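Local coordinates for phosphoribosylformylglycinamidine synthase 2 (Thermus thermophilus, PDB 3VIU), which is a PurM-like protein of the AIR synthase-related family, carrying two copies each of its N- and C-terminal domains in one chain, with bound adenosine-5'-diphosphate and magnesium, at residues I197-A202 / L286-E291; E322-G325 / D330-P333; D448-Y453 / V621-L626; S577-L582 / A652-A657. All blocks are in the same frame, centred on the assembly; numbering follows the deposited sequence.

Interaction 1 of 4, residues I197-A202 / L286-E291; sequences IYYAGA and LVPTRE
P288 rests its CD over the face of Y199 in the seven-stranded mixed sheet of an AIR synthase-related C-terminal domain, joining a loop to a strand. Y199 belongs to the inner strand 196-201; P288 sits in the irregular chain that follows strand 279-283. The two side chains come from opposite directions, and P288 CD stands almost over the middle of the aromatic ring, 3.6 Å from the centroid of Y199 and only 10° off the ring normal. This is a CH-pi contact made by the carbon next to the proline nitrogen, whose C-H bonds are somewhat polarised. P288 CG lies toward the CE1 side of the ring, 3.7 Å from Y199 CE1. V287 meets the ring differently: it crosses the tyrosine at about a right angle, and its CG1, turned anti to the backbone N (chi1 177°), approaches Y199 CE2 obliquely at 3.9 Å. Farther along the loop, R290 NH1 makes a salt bridge with E291 OE2 at 2.7 Å and a second with D207. The tyrosine itself has its CG anti to the backbone N (chi1 168°), which carries the phenol toward the chain leaving the strand. There it also bonds T204 OG1, while Y199 OH donates to A202 O over 2.6 Å, in the carbonyl plane and on a lone pair.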
loop_
_atom_site.group_PDB
_atom_site.type_symbol
_atom_site.label_atom_id
_atom_site.label_comp_id
_atom_site.label_asym_id
_atom_site.label_seq_id
_atom_site.Cartn_x
_atom_site.Cartn_y
_atom_site.Cartn_z
ATOM N N ILE A 197 -6.168 5.958 -31.279
ATOM C CA ILE A 197 -6.103 5.985 -29.818
ATOM C C ILE A 197 -7.117 7.005 -29.301
ATOM O O ILE A 197 -7.033 8.195 -29.627
ATOM C CB ILE A 197 -4.706 6.413 -29.318
ATOM C CG1 ILE A 197 -3.612 5.673 -30.092
ATOM C CG2 ILE A 197 -4.600 6.159 -27.830
ATOM C CD1 ILE A 197 -3.709 4.185 -30.013
ATOM N N TYR A 198 -8.071 6.547 -28.496
ATOM C CA TYR A 198 -9.088 7.444 -27.967
ATOM C C TYR A 198 -8.742 8.082 -26.626
ATOM O O TYR A 198 -7.984 7.531 -25.824
ATOM C CB TYR A 198 -10.432 6.725 -27.868
ATOM C CG TYR A 198 -11.138 6.575 -29.195
ATOM C CD1 TYR A 198 -10.581 5.818 -30.227
ATOM C CD2 TYR A 198 -12.377 7.171 -29.414
ATOM C CE1 TYR A 198 -11.243 5.656 -31.440
ATOM C CE2 TYR A 198 -13.049 7.017 -30.622
ATOM C CZ TYR A 198 -12.479 6.257 -31.631
ATOM O OH TYR A 198 -13.153 6.092 -32.824
ATOM N N TYR A 199 -9.318 9.260 -26.413
ATOM C CA TYR A 199 -9.134 10.064 -25.214
ATOM C C TYR A 199 -10.516 10.285 -24.622
ATOM O O TYR A 199 -11.434 10.698 -25.335
ATOM C CB TYR A 199 -8.508 11.407 -25.610
ATOM C CG TYR A 199 -8.491 12.500 -24.557
ATOM C CD1 TYR A 199 -9.666 12.969 -23.973
ATOM C CD2 TYR A 199 -7.294 13.116 -24.199
ATOM C CE1 TYR A 199 -9.645 14.031 -23.061
ATOM C CE2 TYR A 199 -7.260 14.170 -23.294
ATOM C CZ TYR A 199 -8.433 14.626 -22.728
ATOM O OH TYR A 199 -8.391 15.681 -21.835
ATOM N N ALA A 200 -10.659 10.017 -23.327
ATOM C CA ALA A 200 -11.932 10.203 -22.640
ATOM C C ALA A 200 -11.725 10.769 -21.242
ATOM O O ALA A 200 -10.682 10.563 -20.635
ATOM C CB ALA A 200 -12.670 8.889 -22.557
ATOM N N GLY A 201 -12.727 11.478 -20.738
ATOM C CA GLY A 201 -12.627 12.067 -19.413
ATOM C C GLY A 201 -12.583 13.585 -19.436
ATOM O O GLY A 201 -13.070 14.208 -20.369
ATOM N N ALA A 202 -11.998 14.181 -18.404
ATOM C CA ALA A 202 -11.890 15.631 -18.310
ATOM C C ALA A 202 -11.050 16.195 -19.453
ATOM O O ALA A 202 -10.296 15.470 -20.104
ATOM C CB ALA A 202 -11.261 16.019 -16.970
ATOM N N LEU A 286 -6.524 17.642 -31.691
ATOM C CA LEU A 286 -7.746 16.891 -31.421
ATOM C C LEU A 286 -7.997 16.705 -29.929
ATOM O O LEU A 286 -9.089 16.295 -29.523
ATOM C CB LEU A 286 -7.691 15.532 -32.122
ATOM C CG LEU A 286 -8.384 15.440 -33.486
ATOM C CD1 LEU A 286 -8.380 16.774 -34.182
ATOM C CD2 LEU A 286 -7.694 14.385 -34.325
ATOM N N VAL A 287 -6.986 17.021 -29.119
ATOM C CA VAL A 287 -7.073 16.899 -27.664
ATOM C C VAL A 287 -8.004 17.962 -27.047
ATOM O O VAL A 287 -7.803 19.160 -27.236
ATOM C CB VAL A 287 -5.648 17.019 -27.018
ATOM C CG1 VAL A 287 -5.732 16.964 -25.505
ATOM C CG2 VAL A 287 -4.758 15.901 -27.519
ATOM N N PRO A 288 -9.038 17.524 -26.302
ATOM C CA PRO A 288 -10.008 18.411 -25.645
ATOM C C PRO A 288 -9.292 19.339 -24.670
ATOM O O PRO A 288 -8.570 18.883 -23.794
ATOM C CB PRO A 288 -10.927 17.436 -24.910
ATOM C CG PRO A 288 -10.851 16.210 -25.741
ATOM C CD PRO A 288 -9.380 16.116 -26.048
ATOM N N THR A 289 -9.510 20.638 -24.819
ATOM C CA THR A 289 -8.863 21.623 -23.967
ATOM C C THR A 289 -9.856 22.347 -23.056
ATOM O O THR A 289 -11.008 22.564 -23.426
ATOM C CB THR A 289 -8.118 22.671 -24.819
ATOM O OG1 THR A 289 -9.031 23.249 -25.760
ATOM C CG2 THR A 289 -6.954 22.032 -25.563
ATOM N N ARG A 290 -9.387 22.731 -21.870
ATOM C CA ARG A 290 -10.209 23.426 -20.887
ATOM C C ARG A 290 -9.831 24.898 -20.803
ATOM O O ARG A 290 -10.603 25.716 -20.295
ATOM C CB ARG A 290 -10.016 22.782 -19.514
ATOM C CG ARG A 290 -10.869 23.368 -18.404
ATOM C CD ARG A 290 -10.419 22.818 -17.064
ATOM N NE ARG A 290 -9.143 23.391 -16.647
ATOM C CZ ARG A 290 -8.281 22.795 -15.826
ATOM N NH1 ARG A 290 -7.147 23.408 -15.498
ATOM N NH2 ARG A 290 -8.544 21.582 -15.349
ATOM N N GLU A 291 -8.636 25.226 -21.290
ATOM C CA GLU A 291 -8.136 26.600 -21.268
ATOM C C GLU A 291 -7.622 27.033 -22.636
ATOM O O GLU A 291 -7.153 26.217 -23.425
ATOM C CB GLU A 291 -7.025 26.738 -20.227
ATOM C CG GLU A 291 -7.499 26.478 -18.811
ATOM C CD GLU A 291 -6.369 26.464 -17.803
ATOM O OE1 GLU A 291 -5.623 27.464 -17.736
ATOM O OE2 GLU A 291 -6.227 25.457 -17.077
#

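Interaction 2 of 4, residues E322-G325 / D330-P333; sequences EVFG and DCVP
Where helix 317-326 gives way to the chain entering strand 331-338, F324 and D330 bring their CA atoms to 6.3 Å of each other, the nearest backbone approach of the two segments. The side chains of F324 and C331 both set out toward the opposite segment and carry the packing. C331 SG stands over one face of the phenyl group, 4.0 Å from the F324 ring centroid and 10° from the ring normal, which makes a sulfur-aromatic contact. Its methylene reaches the root of the ring, with C331 CB 3.7 Å from F324 CG. The thiol gets there because SG is anti to the backbone N (chi1 -166°), a torsion that swings it over the ring while CB remains against the ring's attachment point. D330 contributes backbone instead: its carbonyl O approaches the ring obliquely, and its side chain starts away from the helix. Beyond the pair, A200 of the neighbouring strand and A244 of helix 235-250 also pack on F324, so the phenyl group joins helix to sheet in the C-terminal domain. The chemistry is thus apolar, and the polarisable sulfur probably adds dispersion over the ring face. The contact joins helix 317-326 to strand 331-338 without placing a charged group between them.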
loop_
_atom_site.group_PDB
_atom_site.type_symbol
_atom_site.label_atom_id
_atom_site.label_comp_id
_atom_site.label_asym_id
_atom_site.label_seq_id
_atom_site.Cartn_x
_atom_site.Cartn_y
_atom_site.Cartn_z
ATOM N N GLU A 322 -20.102 4.340 -28.354
ATOM C CA GLU A 322 -21.431 4.123 -27.804
ATOM C C GLU A 322 -21.365 3.798 -26.320
ATOM O O GLU A 322 -22.184 4.288 -25.534
ATOM C CB GLU A 322 -22.149 3.023 -28.594
ATOM C CG GLU A 322 -22.421 3.462 -30.038
ATOM C CD GLU A 322 -23.121 2.414 -30.881
ATOM O OE1 GLU A 322 -23.357 2.689 -32.077
ATOM O OE2 GLU A 322 -23.435 1.325 -30.353
ATOM N N VAL A 323 -20.385 2.989 -25.930
ATOM C CA VAL A 323 -20.227 2.663 -24.525
ATOM C C VAL A 323 -20.135 3.960 -23.729
ATOM O O VAL A 323 -20.859 4.146 -22.754
ATOM C CB VAL A 323 -18.958 1.834 -24.263
ATOM C CG1 VAL A 323 -18.702 1.743 -22.762
ATOM C CG2 VAL A 323 -19.127 0.438 -24.830
ATOM N N PHE A 324 -19.258 4.865 -24.150
ATOM C CA PHE A 324 -19.117 6.126 -23.439
ATOM C C PHE A 324 -20.342 6.997 -23.599
ATOM O O PHE A 324 -20.690 7.752 -22.695
ATOM C CB PHE A 324 -17.862 6.870 -23.894
ATOM C CG PHE A 324 -16.611 6.342 -23.273
ATOM C CD1 PHE A 324 -16.209 5.030 -23.500
ATOM C CD2 PHE A 324 -15.863 7.130 -22.409
ATOM C CE1 PHE A 324 -15.092 4.513 -22.874
ATOM C CE2 PHE A 324 -14.742 6.623 -21.775
ATOM C CZ PHE A 324 -14.352 5.313 -22.005
ATOM N N GLY A 325 -21.000 6.892 -24.747
ATOM C CA GLY A 325 -22.203 7.675 -24.963
ATOM C C GLY A 325 -23.238 7.297 -23.915
ATOM O O GLY A 325 -23.918 8.156 -23.357
ATOM N N ASP A 330 -17.814 11.768 -23.584
ATOM C CA ASP A 330 -17.275 11.911 -24.931
ATOM C C ASP A 330 -16.027 11.044 -25.018
ATOM O O ASP A 330 -15.226 11.002 -24.085
ATOM C CB ASP A 330 -16.873 13.361 -25.218
ATOM C CG ASP A 330 -17.957 14.361 -24.856
ATOM O OD1 ASP A 330 -19.098 14.213 -25.352
ATOM O OD2 ASP A 330 -17.664 15.301 -24.077
ATOM N N CYS A 331 -15.872 10.359 -26.142
ATOM C CA CYS A 331 -14.719 9.504 -26.369
ATOM C C CYS A 331 -14.252 9.803 -27.790
ATOM O O CYS A 331 -14.854 9.339 -28.755
ATOM C CB CYS A 331 -15.125 8.037 -26.230
ATOM S SG CYS A 331 -13.743 6.873 -26.103
ATOM N N VAL A 332 -13.178 10.576 -27.915
ATOM C CA VAL A 332 -12.675 10.963 -29.224
ATOM C C VAL A 332 -11.259 10.520 -29.583
ATOM O O VAL A 332 -10.372 10.473 -28.735
ATOM C CB VAL A 332 -12.754 12.495 -29.392
ATOM C CG1 VAL A 332 -14.201 12.956 -29.208
ATOM C CG2 VAL A 332 -11.832 13.190 -28.387
ATOM N N PRO A 333 -11.040 10.177 -30.865
ATOM C CA PRO A 333 -9.732 9.740 -31.361
ATOM C C PRO A 333 -8.765 10.920 -31.278
ATOM O O PRO A 333 -9.078 12.028 -31.732
ATOM C CB PRO A 333 -10.032 9.313 -32.798
ATOM C CG PRO A 333 -11.171 10.204 -33.184
ATOM C CD PRO A 333 -12.041 10.165 -31.950
#

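Interaction 3 of 4, residues D448-Y453 / V621-L626; sequences DQNPRY and VAEGGL
Beside the meeting of E623 with N450 lies a sound backbone bond within the second segment, G625 N to A622 O at 3.2 Å. It closes a type II beta turn running from A622 to G625, and G624 occupies the position of that turn where a positive phi is usual. E623 is the second residue of the turn, just before G624, and so is held at a sharp bend of the chain. Its side chain leaves CA with chi1 at 24°, well away from a staggered value, and bends again at chi2 (-80°); together these bring the carboxylate alongside the amide of N450. The two groups slide past each other in opposite directions with their planes 41° apart, and E623 OE1 lies 4.1 Å from N450 CG. N450 holds the N-cap position of helix 451-456. One end of its amide, whose orientation is doubtful, lies both beside the E623 carboxylate and over one face of the Y453 ring. The E623 side chain is about 6 Å from a bound magnesium ion, whose site includes D430, N472 and D620. D620 directly precedes V621, and D448 OD1 bonds N472 ND2, consistent with a second-shell residue helping to position a first-shell one. A helix start from an N-terminal domain thus faces a glycine-rich turn from a C-terminal domain beside the magnesium site of this PurM-like half.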
loop_
_atom_site.group_PDB
_atom_site.type_symbol
_atom_site.label_atom_id
_atom_site.label_comp_id
_atom_site.label_asym_id
_atom_site.label_seq_id
_atom_site.Cartn_x
_atom_site.Cartn_y
_atom_site.Cartn_z
ATOM N N ASP A 448 1.181 -3.026 5.913
ATOM C CA ASP A 448 1.925 -2.798 7.159
ATOM C C ASP A 448 3.352 -2.311 6.973
ATOM O O ASP A 448 3.933 -2.418 5.899
ATOM C CB ASP A 448 2.052 -4.087 7.987
ATOM C CG ASP A 448 0.755 -4.542 8.609
ATOM O OD1 ASP A 448 0.234 -5.578 8.144
ATOM O OD2 ASP A 448 0.270 -3.887 9.570
ATOM N N GLN A 449 3.896 -1.798 8.072
ATOM C CA GLN A 449 5.278 -1.353 8.214
ATOM C C GLN A 449 5.383 -0.630 9.548
ATOM O O GLN A 449 4.479 0.112 9.952
ATOM C CB GLN A 449 5.772 -0.480 7.047
ATOM C CG GLN A 449 5.580 1.006 7.164
ATOM C CD GLN A 449 6.567 1.699 8.091
ATOM O OE1 GLN A 449 7.789 1.533 7.986
ATOM N NE2 GLN A 449 6.033 2.507 8.992
ATOM N N ASN A 450 6.482 -0.913 10.240
ATOM C CA ASN A 450 6.780 -0.353 11.542
ATOM C C ASN A 450 7.994 0.573 11.394
ATOM O O ASN A 450 9.110 0.118 11.184
ATOM C CB ASN A 450 7.068 -1.512 12.506
ATOM C CG ASN A 450 7.369 -1.048 13.922
ATOM O OD1 ASN A 450 6.927 -1.676 14.889
ATOM N ND2 ASN A 450 8.133 0.036 14.057
ATOM N N PRO A 451 7.784 1.891 11.509
ATOM C CA PRO A 451 8.879 2.863 11.376
ATOM C C PRO A 451 10.006 2.771 12.397
ATOM O O PRO A 451 11.153 3.081 12.073
ATOM C CB PRO A 451 8.157 4.207 11.425
ATOM C CG PRO A 451 6.982 3.923 12.277
ATOM C CD PRO A 451 6.510 2.578 11.779
ATOM N N ARG A 452 9.691 2.353 13.621
ATOM C CA ARG A 452 10.716 2.233 14.660
ATOM C C ARG A 452 11.709 1.137 14.285
ATOM O O ARG A 452 12.917 1.351 14.319
ATOM C CB ARG A 452 10.063 1.942 16.013
ATOM C CG ARG A 452 9.080 3.024 16.444
ATOM C CD ARG A 452 8.582 2.820 17.863
ATOM N NE ARG A 452 7.699 3.904 18.303
ATOM C CZ ARG A 452 8.057 5.184 18.384
ATOM N NH1 ARG A 452 9.282 5.559 18.050
ATOM N NH2 ARG A 452 7.195 6.090 18.820
ATOM N N TYR A 453 11.197 -0.029 13.910
ATOM C CA TYR A 453 12.045 -1.146 13.489
ATOM C C TYR A 453 12.854 -0.712 12.261
ATOM O O TYR A 453 14.070 -0.918 12.182
ATOM C CB TYR A 453 11.196 -2.348 13.065
ATOM C CG TYR A 453 10.323 -2.976 14.129
ATOM C CD1 TYR A 453 9.523 -4.079 13.822
ATOM C CD2 TYR A 453 10.330 -2.514 15.444
ATOM C CE1 TYR A 453 8.755 -4.711 14.790
ATOM C CE2 TYR A 453 9.571 -3.140 16.419
ATOM C CZ TYR A 453 8.786 -4.237 16.087
ATOM O OH TYR A 453 8.039 -4.867 17.051
ATOM N N VAL A 621 0.003 -11.103 17.776
ATOM C CA VAL A 621 0.575 -10.247 18.802
ATOM C C VAL A 621 1.654 -9.362 18.179
ATOM O O VAL A 621 2.738 -9.836 17.843
ATOM C CB VAL A 621 1.197 -11.092 19.933
ATOM C CG1 VAL A 621 1.696 -10.179 21.048
ATOM C CG2 VAL A 621 0.171 -12.086 20.470
ATOM N N ALA A 622 1.354 -8.077 18.031
ATOM C CA ALA A 622 2.301 -7.158 17.427
ATOM C C ALA A 622 2.751 -6.085 18.392
ATOM O O ALA A 622 3.085 -6.377 19.539
ATOM C CB ALA A 622 1.698 -6.532 16.178
ATOM N N GLU A 623 2.760 -4.837 17.936
ATOM C CA GLU A 623 3.214 -3.752 18.794
ATOM C C GLU A 623 2.418 -3.671 20.088
ATOM O O GLU A 623 1.201 -3.857 20.088
ATOM C CB GLU A 623 3.184 -2.411 18.046
ATOM C CG GLU A 623 2.209 -2.321 16.864
ATOM C CD GLU A 623 2.723 -2.970 15.584
ATOM O OE1 GLU A 623 3.864 -2.662 15.167
ATOM O OE2 GLU A 623 1.974 -3.777 14.984
ATOM N N GLY A 624 3.123 -3.422 21.194
ATOM C CA GLY A 624 2.470 -3.332 22.488
ATOM C C GLY A 624 2.500 -4.625 23.290
ATOM O O GLY A 624 2.149 -4.645 24.469
ATOM N N GLY A 625 2.894 -5.718 22.645
ATOM C CA GLY A 625 2.987 -6.991 23.339
ATOM C C GLY A 625 1.714 -7.771 23.619
ATOM O O GLY A 625 0.604 -7.367 23.257
ATOM N N LEU A 626 1.901 -8.897 24.299
ATOM C CA LEU A 626 0.829 -9.817 24.652
ATOM C C LEU A 626 -0.408 -9.192 25.286
ATOM O O LEU A 626 -1.527 -9.497 24.887
ATOM C CB LEU A 626 1.373 -10.913 25.577
ATOM C CG LEU A 626 0.316 -11.877 26.130
ATOM C CD1 LEU A 626 -0.402 -12.585 24.988
ATOM C CD2 LEU A 626 0.970 -12.885 27.049
#

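Interaction 4 of 4, residues S577-L582 / A652-A657; sequences SEVLYL and ALFGEA
One face of the F654 ring is covered from its own segment, by L653 CB, 3.6 Å above the plane and displaced toward the rim, while V579 CG2 comes to the ring obliquely from the opposing helix. V579 crosses F654 at about a right angle, and they pack at their roots, V579 CB and CG2 both 3.9 Å from F654 CB. V394 of helix 391-399 touches both residues. A second flat group is the carboxylate of E656, whose chain stays extended beyond CG (chi2 -177°) and reaches the start of helix 578-584. E578 N donates to E656 OE2 over 3.2 Å with an N-H...O angle of 165°, arriving from above the carboxylate plane. A water adds a second grip: it accepts from V579 N at 2.9 Å and donates to F654 O and to E656 OE2. G624 N probably bonds OE2 as well, and Y453 OH probably bonds OE1, though the modelled distance is doubtfully short. S577 CB packs on E656 CD at 3.6 Å, while S577 OG, which also bonds L574 O, accepts from L580 N at 3.1 Å: an N-capped helix whose first turn is further held by a remote glutamate.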
loop_
_atom_site.group_PDB
_atom_site.type_symbol
_atom_site.label_atom_id
_atom_site.label_comp_id
_atom_site.label_asym_id
_atom_site.label_seq_id
_atom_site.Cartn_x
_atom_site.Cartn_y
_atom_site.Cartn_z
ATOM N N SER A 577 10.638 -0.872 20.729
ATOM C CA SER A 577 9.248 -1.183 21.025
ATOM C C SER A 577 8.434 0.019 21.446
ATOM O O SER A 577 8.968 1.111 21.684
ATOM C CB SER A 577 9.163 -2.222 22.132
ATOM O OG SER A 577 9.538 -1.650 23.376
ATOM N N GLU A 578 7.124 -0.207 21.538
ATOM C CA GLU A 578 6.186 0.816 21.965
ATOM C C GLU A 578 6.415 1.111 23.446
ATOM O O GLU A 578 6.544 2.258 23.847
ATOM C CB GLU A 578 4.741 0.337 21.780
ATOM C CG GLU A 578 4.197 0.432 20.376
ATOM C CD GLU A 578 4.233 1.854 19.836
ATOM O OE1 GLU A 578 4.090 2.811 20.639
ATOM O OE2 GLU A 578 4.394 2.006 18.604
ATOM N N VAL A 579 6.468 0.064 24.258
ATOM C CA VAL A 579 6.648 0.248 25.684
ATOM C C VAL A 579 7.948 0.972 26.000
ATOM O O VAL A 579 8.016 1.717 26.974
ATOM C CB VAL A 579 6.605 -1.105 26.451
ATOM C CG1 VAL A 579 7.935 -1.847 26.293
ATOM C CG2 VAL A 579 6.284 -0.852 27.924
ATOM N N LEU A 580 8.978 0.754 25.188
ATOM C CA LEU A 580 10.255 1.426 25.424
ATOM C C LEU A 580 10.063 2.923 25.218
ATOM O O LEU A 580 10.481 3.739 26.045
ATOM C CB LEU A 580 11.339 0.920 24.463
ATOM C CG LEU A 580 12.655 1.719 24.491
ATOM C CD1 LEU A 580 13.287 1.655 25.879
ATOM C CD2 LEU A 580 13.615 1.170 23.460
ATOM N N TYR A 581 9.421 3.275 24.109
ATOM C CA TYR A 581 9.170 4.669 23.777
ATOM C C TYR A 581 8.323 5.360 24.837
ATOM O O TYR A 581 8.559 6.516 25.165
ATOM C CB TYR A 581 8.457 4.784 22.432
ATOM C CG TYR A 581 8.085 6.201 22.085
ATOM C CD1 TYR A 581 9.055 7.117 21.679
ATOM C CD2 TYR A 581 6.764 6.633 22.170
ATOM C CE1 TYR A 581 8.717 8.426 21.361
ATOM C CE2 TYR A 581 6.416 7.942 21.855
ATOM C CZ TYR A 581 7.398 8.833 21.451
ATOM O OH TYR A 581 7.063 10.130 21.138
ATOM N N LEU A 582 7.330 4.644 25.357
ATOM C CA LEU A 582 6.448 5.186 26.378
ATOM C C LEU A 582 7.184 5.461 27.683
ATOM O O LEU A 582 6.914 6.456 28.348
ATOM C CB LEU A 582 5.292 4.220 26.654
ATOM C CG LEU A 582 4.375 4.632 27.813
ATOM C CD1 LEU A 582 3.407 5.687 27.324
ATOM C CD2 LEU A 582 3.611 3.426 28.346
ATOM N N ALA A 652 7.686 -9.707 29.014
ATOM C CA ALA A 652 6.626 -10.680 28.809
ATOM C C ALA A 652 5.254 -10.058 28.601
ATOM O O ALA A 652 4.469 -10.541 27.805
ATOM C CB ALA A 652 6.577 -11.654 29.980
ATOM N N LEU A 653 4.962 -8.981 29.306
ATOM C CA LEU A 653 3.651 -8.377 29.177
ATOM C C LEU A 653 3.510 -7.403 28.005
ATOM O O LEU A 653 2.438 -7.315 27.393
ATOM C CB LEU A 653 3.281 -7.686 30.498
ATOM C CG LEU A 653 3.379 -8.576 31.755
ATOM C CD1 LEU A 653 3.131 -7.751 33.006
ATOM C CD2 LEU A 653 2.376 -9.716 31.665
ATOM N N PHE A 654 4.595 -6.713 27.663
ATOM C CA PHE A 654 4.558 -5.713 26.597
ATOM C C PHE A 654 5.644 -5.814 25.540
ATOM O O PHE A 654 5.603 -5.085 24.553
ATOM C CB PHE A 654 4.631 -4.327 27.222
ATOM C CG PHE A 654 3.701 -4.146 28.371
ATOM C CD1 PHE A 654 2.341 -3.958 28.156
ATOM C CD2 PHE A 654 4.182 -4.164 29.676
ATOM C CE1 PHE A 654 1.469 -3.783 29.226
ATOM C CE2 PHE A 654 3.322 -3.992 30.755
ATOM C CZ PHE A 654 1.959 -3.798 30.529
ATOM N N GLY A 655 6.620 -6.693 25.756
ATOM C CA GLY A 655 7.700 -6.857 24.799
ATOM C C GLY A 655 7.159 -7.309 23.461
ATOM O O GLY A 655 6.111 -7.957 23.399
ATOM N N GLU A 656 7.861 -6.983 22.383
ATOM C CA GLU A 656 7.386 -7.378 21.061
ATOM C C GLU A 656 8.210 -8.504 20.427
ATOM O O GLU A 656 9.412 -8.611 20.657
ATOM C CB GLU A 656 7.349 -6.145 20.150
ATOM C CG GLU A 656 6.825 -4.916 20.884
ATOM C CD GLU A 656 6.701 -3.677 20.009
ATOM O OE1 GLU A 656 7.470 -3.541 19.027
ATOM O OE2 GLU A 656 5.838 -2.829 20.324
ATOM N N ALA A 657 7.536 -9.351 19.650
ATOM C CA ALA A 657 8.163 -10.473 18.945
ATOM C C ALA A 657 7.207 -10.951 17.863
ATOM O O ALA A 657 6.012 -11.104 18.104
ATOM C CB ALA A 657 8.471 -11.621 19.901
HETATM O O HOH W 1 5.626 -2.592 23.435
#

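All four contacts illustrate how chemistry follows place. Interactions 1 and 2 belong to the same C-terminal domain and touch, since strands 196-201 and 331-338 are neighbours in one sheet; Y199 N probably bonds V332 O between them. Both rest on an aromatic face, but interaction 1 fastens a partly exposed loop with a proline, whereas interaction 2 buries a sulfur between helix and strand. Interactions 3 and 4 lie across the chain's centre, 47 to 58 Å away centre to centre, and are 9 Å apart. There polar groups dominate: interaction 3 is a small, partly buried junction near magnesium, interaction 4 a larger buried one, and E656 connects them.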